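PspGI restriction endonuclease (Pyrococcus sp. GI-H, PDB 3BM3) probably cuts DNA at a specific sequence as a type II restriction endonuclease, and is seen here bound to its substrate DNA. Local coordinates at residues Arg161-Arg166 with Phe187-Phe192; Arg211-Asp216 with Lys242-Ser247. The protein carries 2 engineered substitutions. All blocks are in the same frame, centred on the assembly; numbering follows the deposited sequence.

Contact 1 of 2, residues Arg161-Arg166 with Phe187-Phe192. With nucleotides of chain A.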
loop_
_atom_site.group_PDB
_atom_site.type_symbol
_atom_site.label_atom_id
_atom_site.label_comp_id
_atom_site.label_asym_id
_atom_site.label_seq_id
_atom_site.Cartn_x
_atom_site.Cartn_y
_atom_site.Cartn_z
ATOM N N ARG C 161 -8.867 -4.805 4.307
ATOM C CA ARG C 161 -8.865 -5.697 5.447
ATOM C C ARG C 161 -7.918 -5.041 6.448
ATOM O O ARG C 161 -8.295 -4.042 7.082
ATOM C CB ARG C 161 -8.481 -7.098 5.024
ATOM C CG ARG C 161 -8.590 -8.130 6.104
ATOM C CD ARG C 161 -8.253 -9.470 5.524
ATOM N NE ARG C 161 -8.301 -10.528 6.521
ATOM C CZ ARG C 161 -7.372 -10.767 7.448
ATOM N NH1 ARG C 161 -6.315 -9.971 7.599
ATOM N NH2 ARG C 161 -7.528 -11.769 8.302
ATOM N N LYS C 162 -6.728 -5.584 6.642
ATOM C CA LYS C 162 -5.730 -4.811 7.376
ATOM C C LYS C 162 -5.289 -3.619 6.521
ATOM O O LYS C 162 -5.208 -3.705 5.304
ATOM C CB LYS C 162 -4.568 -5.649 7.834
ATOM C CG LYS C 162 -5.017 -6.571 8.935
ATOM C CD LYS C 162 -3.963 -7.582 9.317
ATOM C CE LYS C 162 -4.407 -8.410 10.561
ATOM N NZ LYS C 162 -3.428 -9.430 11.019
ATOM N N VAL C 163 -4.993 -2.518 7.196
ATOM C CA VAL C 163 -4.823 -1.231 6.556
ATOM C C VAL C 163 -3.349 -0.813 6.457
ATOM O O VAL C 163 -2.932 -0.306 5.413
ATOM C CB VAL C 163 -5.668 -0.153 7.268
ATOM C CG1 VAL C 163 -5.399 1.223 6.691
ATOM C CG2 VAL C 163 -7.195 -0.554 7.229
ATOM N N ARG C 164 -2.578 -1.022 7.532
ATOM C CA ARG C 164 -1.241 -0.508 7.622
ATOM C C ARG C 164 -1.221 0.964 7.175
ATOM O O ARG C 164 -2.097 1.748 7.574
ATOM C CB ARG C 164 -0.299 -1.394 6.821
ATOM C CG ARG C 164 -0.253 -2.798 7.356
ATOM C CD ARG C 164 0.486 -2.840 8.675
ATOM N NE ARG C 164 0.763 -4.199 9.104
ATOM C CZ ARG C 164 -0.074 -4.950 9.812
ATOM N NH1 ARG C 164 -1.234 -4.469 10.243
ATOM N NH2 ARG C 164 0.281 -6.189 10.162
ATOM N N GLU C 165 -0.261 1.329 6.323
ATOM C CA GLU C 165 -0.140 2.667 5.801
ATOM C C GLU C 165 -1.028 2.887 4.570
ATOM O O GLU C 165 -1.048 3.975 4.006
ATOM C CB GLU C 165 1.329 2.950 5.427
ATOM C CG GLU C 165 1.776 2.557 4.073
ATOM C CD GLU C 165 1.795 1.046 3.773
ATOM O OE1 GLU C 165 1.654 0.229 4.697
ATOM O OE2 GLU C 165 1.937 0.702 2.589
ATOM N N ARG C 166 -1.681 1.828 4.084
ATOM C CA ARG C 166 -2.356 1.823 2.803
ATOM C C ARG C 166 -3.612 2.684 2.758
ATOM O O ARG C 166 -4.191 2.931 1.704
ATOM C CB ARG C 166 -2.616 0.366 2.373
ATOM C CG ARG C 166 -1.330 -0.346 1.970
ATOM C CD ARG C 166 -1.546 -1.788 1.625
ATOM N NE ARG C 166 -1.533 -2.575 2.832
ATOM C CZ ARG C 166 -2.599 -2.966 3.516
ATOM N NH1 ARG C 166 -3.840 -2.737 3.094
ATOM N NH2 ARG C 166 -2.401 -3.611 4.641
ATOM N N PHE C 187 -17.295 9.689 -0.449
ATOM C CA PHE C 187 -16.219 8.711 -0.483
ATOM C C PHE C 187 -16.041 8.183 0.920
ATOM O O PHE C 187 -15.697 8.955 1.832
ATOM C CB PHE C 187 -14.939 9.377 -0.953
ATOM C CG PHE C 187 -13.855 8.413 -1.274
ATOM C CD1 PHE C 187 -13.609 8.045 -2.575
ATOM C CD2 PHE C 187 -13.080 7.867 -0.262
ATOM C CE1 PHE C 187 -12.608 7.140 -2.878
ATOM C CE2 PHE C 187 -12.084 6.958 -0.563
ATOM C CZ PHE C 187 -11.844 6.618 -1.856
ATOM N N TRP C 188 -16.315 6.884 1.100
ATOM C CA TRP C 188 -16.296 6.290 2.416
ATOM C C TRP C 188 -15.210 5.236 2.448
ATOM O O TRP C 188 -15.003 4.533 1.481
ATOM C CB TRP C 188 -17.635 5.643 2.776
ATOM C CG TRP C 188 -18.811 6.567 2.796
ATOM C CD1 TRP C 188 -18.824 7.897 2.548
ATOM C CD2 TRP C 188 -20.172 6.195 3.046
ATOM N NE1 TRP C 188 -20.110 8.385 2.618
ATOM C CE2 TRP C 188 -20.948 7.361 2.952
ATOM C CE3 TRP C 188 -20.798 4.999 3.406
ATOM C CZ2 TRP C 188 -22.322 7.350 3.166
ATOM C CZ3 TRP C 188 -22.176 4.994 3.585
ATOM C CH2 TRP C 188 -22.903 6.157 3.491
ATOM N N PHE C 189 -14.540 5.140 3.584
ATOM C CA PHE C 189 -13.469 4.180 3.756
ATOM C C PHE C 189 -13.915 3.174 4.779
ATOM O O PHE C 189 -14.386 3.514 5.870
ATOM C CB PHE C 189 -12.239 4.881 4.300
ATOM C CG PHE C 189 -11.083 3.966 4.568
ATOM C CD1 PHE C 189 -10.158 3.710 3.564
ATOM C CD2 PHE C 189 -10.944 3.345 5.772
ATOM C CE1 PHE C 189 -9.106 2.823 3.785
ATOM C CE2 PHE C 189 -9.882 2.463 5.992
ATOM C CZ PHE C 189 -8.970 2.233 5.009
ATOM N N VAL C 190 -13.665 1.918 4.452
ATOM C CA VAL C 190 -13.932 0.811 5.350
ATOM C C VAL C 190 -12.639 0.026 5.559
ATOM O O VAL C 190 -12.035 -0.411 4.598
ATOM C CB VAL C 190 -14.973 -0.154 4.752
ATOM C CG1 VAL C 190 -15.187 -1.323 5.668
ATOM C CG2 VAL C 190 -16.244 0.566 4.438
ATOM N N GLY C 191 -12.261 -0.138 6.822
ATOM C CA GLY C 191 -11.120 -0.935 7.186
ATOM C C GLY C 191 -11.630 -2.014 8.085
ATOM O O GLY C 191 -12.646 -1.837 8.774
ATOM N N PHE C 192 -11.005 -3.166 8.037
ATOM C CA PHE C 192 -11.435 -4.267 8.867
ATOM C C PHE C 192 -10.226 -4.690 9.701
ATOM O O PHE C 192 -9.706 -5.795 9.591
ATOM C CB PHE C 192 -11.977 -5.391 7.999
ATOM C CG PHE C 192 -13.052 -6.198 8.673
ATOM C CD1 PHE C 192 -14.204 -5.591 9.066
ATOM C CD2 PHE C 192 -12.896 -7.555 8.891
ATOM C CE1 PHE C 192 -15.203 -6.306 9.725
ATOM C CE2 PHE C 192 -13.893 -8.269 9.520
ATOM C CZ PHE C 192 -15.057 -7.623 9.906
ATOM P P DA A 6 -4.163 -8.855 5.428
ATOM O OP1 DA A 6 -5.201 -7.857 5.810
ATOM O OP2 DA A 6 -3.365 -9.518 6.495
ATOM O "O5'" DA A 6 -4.904 -9.948 4.542
ATOM C "C5'" DA A 6 -4.258 -11.172 4.226
ATOM C "C4'" DA A 6 -4.581 -12.189 5.288
ATOM O "O4'" DA A 6 -5.953 -12.637 5.175
ATOM C "C3'" DA A 6 -3.717 -13.448 5.234
ATOM O "O3'" DA A 6 -3.197 -13.676 6.537
ATOM C "C2'" DA A 6 -4.693 -14.541 4.836
ATOM C "C1'" DA A 6 -5.976 -14.026 5.441
ATOM N N9 DA A 6 -7.211 -14.579 4.885
ATOM C C8 DA A 6 -8.473 -14.376 5.379
ATOM N N7 DA A 6 -9.410 -14.999 4.710
ATOM C C5 DA A 6 -8.721 -15.653 3.701
ATOM C C6 DA A 6 -9.151 -16.491 2.660
ATOM N N6 DA A 6 -10.431 -16.817 2.458
ATOM N N1 DA A 6 -8.213 -16.990 1.828
ATOM C C2 DA A 6 -6.931 -16.661 2.039
ATOM N N3 DA A 6 -6.403 -15.883 2.982
ATOM C C4 DA A 6 -7.363 -15.404 3.793
ATOM P P DG A 7 -1.710 -14.249 6.702
ATOM O OP1 DG A 7 -1.200 -14.555 5.348
ATOM O OP2 DG A 7 -1.763 -15.309 7.735
ATOM O "O5'" DG A 7 -0.884 -13.037 7.310
ATOM C "C5'" DG A 7 -0.575 -11.879 6.548
ATOM C "C4'" DG A 7 0.482 -11.086 7.275
ATOM O "O4'" DG A 7 0.778 -9.863 6.558
ATOM C "C3'" DG A 7 0.054 -10.641 8.675
ATOM O "O3'" DG A 7 1.210 -10.532 9.499
ATOM C "C2'" DG A 7 -0.468 -9.243 8.415
ATOM C "C1'" DG A 7 0.610 -8.782 7.462
ATOM N N9 DG A 7 0.310 -7.585 6.689
ATOM C C8 DG A 7 -0.818 -6.802 6.772
ATOM N N7 DG A 7 -0.779 -5.766 5.983
ATOM C C5 DG A 7 0.443 -5.873 5.336
ATOM C C6 DG A 7 1.050 -5.032 4.375
ATOM O O6 DG A 7 0.627 -3.969 3.903
ATOM N N1 DG A 7 2.283 -5.524 3.967
ATOM C C2 DG A 7 2.867 -6.678 4.437
ATOM N N2 DG A 7 4.059 -7.000 3.905
ATOM N N3 DG A 7 2.323 -7.457 5.350
ATOM C C4 DG A 7 1.119 -7.003 5.752
ATOM P P DC A 5 -6.858 -5.497 1.079
ATOM O OP1 DC A 5 -7.952 -5.848 2.001
ATOM O OP2 DC A 5 -6.540 -4.071 0.803
ATOM O "O5'" DC A 5 -5.535 -6.201 1.614
ATOM C "C5'" DC A 5 -5.533 -7.598 1.858
ATOM C "C4'" DC A 5 -4.142 -8.037 2.243
ATOM O "O4'" DC A 5 -3.278 -7.753 1.128
ATOM C "C3'" DC A 5 -3.576 -7.277 3.442
ATOM O "O3'" DC A 5 -3.116 -8.199 4.420
ATOM C "C2'" DC A 5 -2.420 -6.468 2.885
ATOM C "C1'" DC A 5 -2.072 -7.176 1.591
ATOM N N1 DC A 5 -1.591 -6.255 0.560
ATOM C C2 DC A 5 -0.420 -6.563 -0.126
ATOM O O2 DC A 5 0.129 -7.654 0.095
ATOM N N3 DC A 5 0.079 -5.676 -1.017
ATOM C C4 DC A 5 -0.570 -4.527 -1.247
ATOM N N4 DC A 5 -0.029 -3.662 -2.108
ATOM C C5 DC A 5 -1.796 -4.215 -0.598
ATOM C C6 DC A 5 -2.266 -5.095 0.289
#

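Contact 2 of 2, residues Arg211-Asp216 with Lys242-Ser247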
loop_
_atom_site.group_PDB
_atom_site.type_symbol
_atom_site.label_atom_id
_atom_site.label_comp_id
_atom_site.label_asym_id
_atom_site.label_seq_id
_atom_site.Cartn_x
_atom_site.Cartn_y
_atom_site.Cartn_z
ATOM N N ARG C 211 -16.475 9.601 5.418
ATOM C CA ARG C 211 -16.862 8.704 6.504
ATOM C C ARG C 211 -15.831 7.588 6.600
ATOM O O ARG C 211 -15.379 7.063 5.575
ATOM C CB ARG C 211 -18.260 8.115 6.285
ATOM C CG ARG C 211 -19.340 9.166 6.088
ATOM C CD ARG C 211 -20.714 8.558 5.954
ATOM N NE ARG C 211 -21.289 8.028 7.184
ATOM C CZ ARG C 211 -21.855 8.745 8.154
ATOM N NH1 ARG C 211 -21.871 10.068 8.113
ATOM N NH2 ARG C 211 -22.372 8.121 9.207
ATOM N N VAL C 212 -15.479 7.230 7.829
ATOM C CA VAL C 212 -14.505 6.184 8.080
ATOM C C VAL C 212 -15.217 5.118 8.853
ATOM O O VAL C 212 -15.765 5.418 9.910
ATOM C CB VAL C 212 -13.324 6.739 8.851
ATOM C CG1 VAL C 212 -12.518 5.606 9.476
ATOM C CG2 VAL C 212 -12.456 7.605 7.881
ATOM N N TYR C 213 -15.176 3.886 8.357
ATOM C CA TYR C 213 -15.781 2.742 9.029
ATOM C C TYR C 213 -14.723 1.805 9.552
ATOM O O TYR C 213 -13.771 1.494 8.853
ATOM C CB TYR C 213 -16.701 1.968 8.103
ATOM C CG TYR C 213 -17.910 2.804 7.759
ATOM C CD1 TYR C 213 -19.079 2.687 8.490
ATOM C CD2 TYR C 213 -17.849 3.739 6.734
ATOM C CE1 TYR C 213 -20.164 3.469 8.202
ATOM C CE2 TYR C 213 -18.904 4.527 6.424
ATOM C CZ TYR C 213 -20.085 4.401 7.177
ATOM O OH TYR C 213 -21.160 5.197 6.862
ATOM N N VAL C 214 -14.894 1.372 10.781
ATOM C CA VAL C 214 -13.873 0.620 11.478
ATOM C C VAL C 214 -14.514 -0.682 11.964
ATOM O O VAL C 214 -15.682 -0.730 12.286
ATOM C CB VAL C 214 -13.251 1.436 12.649
ATOM C CG1 VAL C 214 -12.754 2.823 12.196
ATOM C CG2 VAL C 214 -14.200 1.603 13.786
ATOM N N ILE C 215 -13.757 -1.772 11.959
ATOM C CA ILE C 215 -14.262 -3.024 12.440
ATOM C C ILE C 215 -14.849 -2.754 13.835
ATOM O O ILE C 215 -14.278 -2.019 14.613
ATOM C CB ILE C 215 -13.156 -4.091 12.484
ATOM C CG1 ILE C 215 -13.733 -5.462 12.808
ATOM C CG2 ILE C 215 -11.978 -3.675 13.387
ATOM C CD1 ILE C 215 -12.781 -6.612 12.495
ATOM N N ASP C 216 -15.989 -3.356 14.140
ATOM C CA ASP C 216 -16.741 -2.952 15.322
ATOM C C ASP C 216 -15.912 -2.981 16.577
ATOM O O ASP C 216 -16.035 -2.079 17.405
ATOM C CB ASP C 216 -18.002 -3.785 15.503
ATOM C CG ASP C 216 -19.070 -3.493 14.467
ATOM O OD1 ASP C 216 -18.799 -2.854 13.443
ATOM O OD2 ASP C 216 -20.211 -3.954 14.701
ATOM N N LYS C 242 -18.181 11.252 12.018
ATOM C CA LYS C 242 -17.828 10.695 10.727
ATOM C C LYS C 242 -17.109 9.354 10.861
ATOM O O LYS C 242 -16.755 8.764 9.857
ATOM C CB LYS C 242 -16.949 11.689 9.976
ATOM C CG LYS C 242 -17.718 12.979 9.597
ATOM C CD LYS C 242 -16.806 14.165 9.197
ATOM C CE LYS C 242 -17.619 15.490 9.095
ATOM N NZ LYS C 242 -18.017 16.163 10.403
ATOM N N ILE C 243 -16.879 8.884 12.080
ATOM C CA ILE C 243 -16.239 7.590 12.295
ATOM C C ILE C 243 -17.335 6.671 12.761
ATOM O O ILE C 243 -18.056 7.011 13.660
ATOM C CB ILE C 243 -15.121 7.676 13.370
ATOM C CG1 ILE C 243 -13.995 8.580 12.870
ATOM C CG2 ILE C 243 -14.600 6.319 13.732
ATOM C CD1 ILE C 243 -13.043 9.033 14.023
ATOM N N ARG C 244 -17.437 5.505 12.136
ATOM C CA ARG C 244 -18.573 4.635 12.342
ATOM C C ARG C 244 -18.100 3.203 12.472
ATOM O O ARG C 244 -17.057 2.828 11.955
ATOM C CB ARG C 244 -19.537 4.702 11.157
ATOM C CG ARG C 244 -20.012 6.064 10.726
ATOM C CD ARG C 244 -21.052 6.551 11.621
ATOM N NE ARG C 244 -22.333 5.906 11.310
ATOM C CZ ARG C 244 -23.342 5.817 12.168
ATOM N NH1 ARG C 244 -23.198 6.265 13.405
ATOM N NH2 ARG C 244 -24.464 5.248 11.804
ATOM N N ARG C 245 -18.909 2.393 13.133
ATOM C CA ARG C 245 -18.677 0.970 13.121
ATOM C C ARG C 245 -18.999 0.416 11.746
ATOM O O ARG C 245 -19.944 0.831 11.083
ATOM C CB ARG C 245 -19.585 0.303 14.164
ATOM C CG ARG C 245 -19.298 0.665 15.553
ATOM C CD ARG C 245 -20.324 -0.028 16.445
ATOM N NE ARG C 245 -19.993 0.067 17.870
ATOM C CZ ARG C 245 -20.334 1.084 18.669
ATOM N NH1 ARG C 245 -21.017 2.124 18.194
ATOM N NH2 ARG C 245 -19.991 1.065 19.958
ATOM N N PHE C 246 -18.242 -0.599 11.351
ATOM C CA PHE C 246 -18.536 -1.353 10.149
ATOM C C PHE C 246 -20.009 -1.734 10.052
ATOM O O PHE C 246 -20.638 -1.604 9.018
ATOM C CB PHE C 246 -17.674 -2.609 10.132
ATOM C CG PHE C 246 -17.983 -3.531 8.991
ATOM C CD1 PHE C 246 -17.398 -3.336 7.761
ATOM C CD2 PHE C 246 -18.885 -4.570 9.138
ATOM C CE1 PHE C 246 -17.662 -4.197 6.718
ATOM C CE2 PHE C 246 -19.164 -5.424 8.078
ATOM C CZ PHE C 246 -18.543 -5.224 6.878
ATOM N N SER C 247 -20.571 -2.188 11.154
ATOM C CA SER C 247 -21.939 -2.630 11.104
ATOM C C SER C 247 -22.896 -1.560 10.666
ATOM O O SER C 247 -24.000 -1.865 10.188
ATOM C CB SER C 247 -22.341 -3.178 12.466
ATOM O OG SER C 247 -21.723 -4.421 12.647
#

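Contact 1 of 2, residues Arg161-Arg166 with Phe187-Phe192
The DNA-contacting loop that follows strand 155-160 of the PD-(D/E)XK nuclease core rests here on the end of the adjacent strand 186-191 and offers three arginines to the duplex. A single backbone hydrogen bond joins the two segments: Phe192 N gives its proton to Arg161 O at 3.0 Å, in the carbonyl plane and on a lone pair. Next to it, Val163 and Phe189 meet tip to tip, with Val163 CG2 in the plane of the ring and 4.0 Å from Phe189 CZ. The same methyl lies 3.9 Å from Gly191 CA, so close that a beta carbon on Gly191 would collide with it. On the DNA side, where DC5, DA6 and DG7 all belong to chain A, Arg161 N holds OP1 of DC5 at 2.7 Å, and Lys162 N holds OP1 of DA6. Arg161, its CG anti to the backbone N (chi1 -174°) and its chain extended, brings NH1 to that same DA6 oxygen, lays one guanidinium face over O4' of the sugar and pairs through NE with Glu60. A type II' turn from Val163 to Arg166 folds the loop back. Bent at chi3 (-84°), Arg166 has Val163 O over one guanidinium face and C2' of DC5 over the other. Its NH1 and NH2 both clasp Lys162 O, NH1 on a lone pair at 2.8 Å and NH2 from above the carbonyl plane. Arg166 NE donates to O6 of DG7 at 2.8 Å, with NH2 adding weak bonds to O6 and N7. An alanine here, lacking the guanidinium, would probably weaken the hold on this guanine and loosen the loop at Lys162 O, which loses these two bonds. Arg164 flanks the same base, with its CG 3.3 Å from N7 of DG7 and its guanidinium face over C8.

Contact 2 of 2, residues Arg211-Asp216 with Lys242-Ser247
Backbone hydrogen bonds run the length of this contact, with Val212 N to Lys242 O the straightest at 2.8 Å and 171°. Arg244 N then donates to Val212 O, and Val214 N to Arg244 O, each nearly along the C=O axis. A fourth bond, Phe246 N to Val214 O at 2.7 Å, approaches from above the carbonyl plane. CA-H...O contacts lie between them, the shortest from Tyr213 CA to Arg244 O. Apolar packing occupies the face bearing Val212 and Ile243, which both rest on Leu205 of helix 198-206. Val214 CG1 comes 4.2 Å from Ile243 CG2. The two strands, 211-214 and 243-245, are parallel neighbours at one end of the mixed nuclease sheet, joined by a beta-alpha-beta connection through helices 216-227 and 236-240, and their axes diverge by 34°. Tyr213 and Arg244 share the opposite face. They run side by side, the ring's CE1 3.3 Å from Arg244 CB, while the ring edge meets the Arg245 carbonyl group. Arg211, bent at chi3 in the conformer described, hydrogen-bonds through NE to Tyr213 OH in its guanidinium plane. Arg211 NH2 comes 3.1 Å from Arg244 NE, two donors that cannot bond; Asp252 probably offsets the repulsion, since it makes salt bridges with both arginines and hydrogen-bonds to Tyr213 OH. Carboxylate bonds link the residues just beyond the two strands. Asp216 embraces Ser247 with both oxygens on their syn lone pairs: OD1 takes Ser247 N at 3.0 Å and OD2 takes Ser247 OG at 2.6 Å. Ser247 OG is also bonded to Ser53 N. The Arg245 side chain crosses that of Asp216 at about a right angle, CB 3.3 Å from Asp216 OD1, and its NH2 forms a salt bridge with Asp220.

Overall arrangement
Both contacts belong to the same mixed sheet, in which strands 186-191 and 211-214 are neighbours: Phe189 of contact 1 probably hydrogen-bonds through its backbone to Arg211 and Tyr213 of contact 2, and Trp188 packs on the same two residues. Their centres lie 10 Å apart. Contact 1 is the more buried; its protein interface is small, and the loop's arginines and two of its backbone N-H groups reach the DNA. Contact 2, partly buried at the end strand and about 10 Å from the nucleic acid at its nearest atom, buries far more surface between its segments through regular parallel pairing. Arg161 of contact 1 also pairs with a glutamate, whereas the salt-bridged arginines of contact 2 pair with aspartates.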